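Local atomic coordinates of AT-less polyketide synthase (Streptomyces platensis subsp. rosaceus, PDB entry 4QYR), a protein that contains a ketosynthase domain of the isomigrastatin assembly line, which probably condenses acyl units delivered on carrier proteins into a growing polyketide chain. Residues G118-S126 with S175-H186. Numbering follows the deposited sequence.
Sequences GVYFGVSGS and SSLVALHRAVEH
Tyr120 sits opposite Ala179 and Gly122 opposite Ser176, where strand 118-122 and helix 175-186 run nearly antiparallel (165°), their axes coming within 6.7 Å. At Gly122 the backbones draw closest, its CA lying against Ser175 CB (3.8 Å). Two residues back along the strand, Ala179 CB packs on the carbonyl O of Tyr120 at 3.5 Å. With CG beside the backbone N (chi1 -46°), the Tyr120 ring is sent along the helix toward His186. Ala183 puts its CA over one face, a CH-pi contact 4.0 Å from the ring centroid, while Arg182 CG touches the rim at CD1. Toward the C-terminal part of the helix, Tyr120 OH hydrogen-bonds His186 ND1; the modelled 2.4 Å is implausibly short and not to be leaned on. The rings meet rim to rim, their planes 46° apart. At the other end, Ser175 OG is held by Thr171 and Ala172, and Ser124 OG by Ser356 and Asp170. Arg182 also forms salt bridges to Glu267 and to Glu167 of the second subunit. This is strand-helix packing in the thiolase-fold core: strand 117-122 lies between strands 166-169 and 194-201, with helix 175-189 on one face and helix 149-160 on the other.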
# COMPACT_ATOMS: atom_id res chain seq x y z
N GLY A 118 -0.98 1.03 -14.06
CA GLY A 118 -1.08 0.93 -12.61
C GLY A 118 -1.60 2.20 -11.99
O GLY A 118 -1.50 3.28 -12.56
N VAL A 119 -2.17 2.07 -10.80
CA VAL A 119 -2.76 3.20 -10.11
C VAL A 119 -2.37 3.13 -8.65
O VAL A 119 -2.73 2.18 -7.95
CB VAL A 119 -4.28 3.19 -10.22
CG1 VAL A 119 -4.86 4.27 -9.32
CG2 VAL A 119 -4.71 3.35 -11.69
N TYR A 120 -1.63 4.14 -8.19
CA TYR A 120 -1.09 4.17 -6.83
C TYR A 120 -1.43 5.50 -6.20
O TYR A 120 -0.90 6.53 -6.60
CB TYR A 120 0.42 3.97 -6.83
CG TYR A 120 0.87 2.84 -7.72
CD1 TYR A 120 1.20 1.60 -7.19
CD2 TYR A 120 0.96 3.01 -9.09
CE1 TYR A 120 1.62 0.57 -8.01
CE2 TYR A 120 1.38 1.99 -9.92
CZ TYR A 120 1.71 0.77 -9.38
OH TYR A 120 2.11 -0.23 -10.24
N PHE A 121 -2.33 5.50 -5.24
CA PHE A 121 -2.87 6.76 -4.77
C PHE A 121 -2.76 6.86 -3.24
O PHE A 121 -3.18 5.95 -2.52
CB PHE A 121 -4.31 6.89 -5.22
CG PHE A 121 -4.73 8.29 -5.49
CD1 PHE A 121 -4.83 8.75 -6.80
CD2 PHE A 121 -5.05 9.15 -4.45
CE1 PHE A 121 -5.23 10.06 -7.06
CE2 PHE A 121 -5.44 10.46 -4.71
CZ PHE A 121 -5.53 10.92 -6.01
N GLY A 122 -2.17 7.94 -2.75
CA GLY A 122 -1.93 8.05 -1.32
C GLY A 122 -3.12 8.68 -0.64
O GLY A 122 -3.71 9.61 -1.18
N VAL A 123 -3.45 8.17 0.54
CA VAL A 123 -4.62 8.62 1.29
C VAL A 123 -4.49 8.10 2.72
O VAL A 123 -4.02 6.98 2.92
CB VAL A 123 -5.92 8.09 0.64
CG1 VAL A 123 -5.82 6.59 0.44
CG2 VAL A 123 -7.12 8.42 1.49
N SER A 124 -4.87 8.90 3.71
CA SER A 124 -4.68 8.48 5.11
C SER A 124 -5.93 8.45 5.98
O SER A 124 -6.13 7.52 6.75
CB SER A 124 -3.64 9.36 5.78
OG SER A 124 -2.37 9.16 5.19
N GLY A 125 -6.78 9.46 5.88
CA GLY A 125 -7.88 9.55 6.83
C GLY A 125 -9.21 9.06 6.33
O GLY A 125 -9.49 9.12 5.15
N SER A 126 -10.02 8.56 7.25
CA SER A 126 -11.43 8.31 6.96
C SER A 126 -12.28 9.33 7.70
O SER A 126 -13.21 8.97 8.43
CB SER A 126 -11.82 6.89 7.36
OG SER A 126 -10.90 5.95 6.83
N SER A 175 2.65 9.61 2.06
CA SER A 175 1.95 8.65 1.22
C SER A 175 2.12 8.93 -0.27
O SER A 175 2.59 8.05 -1.02
CB SER A 175 0.48 8.62 1.60
OG SER A 175 0.35 8.04 2.89
N SER A 176 1.81 10.15 -0.70
CA SER A 176 1.87 10.43 -2.12
C SER A 176 3.31 10.35 -2.67
O SER A 176 3.50 10.00 -3.82
CB SER A 176 1.26 11.79 -2.44
OG SER A 176 2.07 12.86 -1.98
N LEU A 177 4.33 10.61 -1.86
CA LEU A 177 5.67 10.48 -2.43
C LEU A 177 6.01 9.00 -2.64
O LEU A 177 6.53 8.61 -3.69
CB LEU A 177 6.74 11.16 -1.55
CG LEU A 177 7.87 11.67 -2.46
CD1 LEU A 177 7.26 12.45 -3.61
CD2 LEU A 177 8.88 12.53 -1.74
N VAL A 178 5.67 8.17 -1.67
CA VAL A 178 5.80 6.73 -1.83
C VAL A 178 5.00 6.18 -3.05
O VAL A 178 5.45 5.28 -3.76
CB VAL A 178 5.33 6.03 -0.57
CG1 VAL A 178 5.54 4.55 -0.70
CG2 VAL A 178 6.10 6.60 0.61
N ALA A 179 3.81 6.74 -3.28
CA ALA A 179 3.04 6.42 -4.46
C ALA A 179 3.90 6.59 -5.70
O ALA A 179 4.11 5.66 -6.47
CB ALA A 179 1.82 7.30 -4.56
N LEU A 180 4.39 7.81 -5.88
CA LEU A 180 5.23 8.13 -7.01
C LEU A 180 6.36 7.12 -7.13
O LEU A 180 6.69 6.66 -8.22
CB LEU A 180 5.79 9.53 -6.86
CG LEU A 180 6.63 10.05 -8.02
CD1 LEU A 180 5.82 10.02 -9.29
CD2 LEU A 180 7.12 11.46 -7.73
N HIS A 181 6.90 6.72 -5.99
CA HIS A 181 8.03 5.80 -5.97
C HIS A 181 7.62 4.39 -6.41
O HIS A 181 8.36 3.71 -7.12
CB HIS A 181 8.66 5.76 -4.56
CG HIS A 181 9.63 4.64 -4.37
ND1 HIS A 181 10.92 4.69 -4.85
CD2 HIS A 181 9.50 3.44 -3.76
CE1 HIS A 181 11.54 3.56 -4.55
NE2 HIS A 181 10.70 2.78 -3.89
N ARG A 182 6.43 3.97 -5.99
CA ARG A 182 5.98 2.63 -6.26
C ARG A 182 5.61 2.53 -7.73
O ARG A 182 5.91 1.53 -8.40
CB ARG A 182 4.79 2.28 -5.36
CG ARG A 182 4.29 0.83 -5.44
CD ARG A 182 5.39 -0.24 -5.42
NE ARG A 182 6.46 0.07 -4.47
CZ ARG A 182 6.32 0.02 -3.15
NH1 ARG A 182 7.34 0.33 -2.37
NH2 ARG A 182 5.15 -0.33 -2.63
N ALA A 183 4.99 3.59 -8.23
CA ALA A 183 4.66 3.65 -9.65
C ALA A 183 5.95 3.60 -10.47
O ALA A 183 5.99 2.93 -11.51
CB ALA A 183 3.89 4.89 -9.96
N VAL A 184 6.99 4.29 -10.00
CA VAL A 184 8.22 4.31 -10.78
C VAL A 184 8.87 2.93 -10.82
O VAL A 184 9.33 2.49 -11.87
CB VAL A 184 9.22 5.36 -10.27
CG1 VAL A 184 10.61 5.07 -10.80
CG2 VAL A 184 8.81 6.74 -10.74
N GLU A 185 8.92 2.27 -9.67
CA GLU A 185 9.40 0.90 -9.57
C GLU A 185 8.76 0.02 -10.63
O GLU A 185 9.44 -0.64 -11.42
CB GLU A 185 9.09 0.31 -8.19
CG GLU A 185 10.08 0.65 -7.10
CD GLU A 185 9.80 -0.09 -5.82
OE1 GLU A 185 8.61 -0.33 -5.52
OE2 GLU A 185 10.77 -0.45 -5.12
N HIS A 186 7.44 0.03 -10.63
CA HIS A 186 6.68 -0.81 -11.52
C HIS A 186 6.82 -0.40 -12.99
O HIS A 186 6.60 -1.21 -13.88
CB HIS A 186 5.22 -0.83 -11.12
CG HIS A 186 4.95 -1.71 -9.96
ND1 HIS A 186 3.81 -1.61 -9.19
CD2 HIS A 186 5.68 -2.71 -9.42
CE1 HIS A 186 3.85 -2.52 -8.24
NE2 HIS A 186 4.98 -3.20 -8.35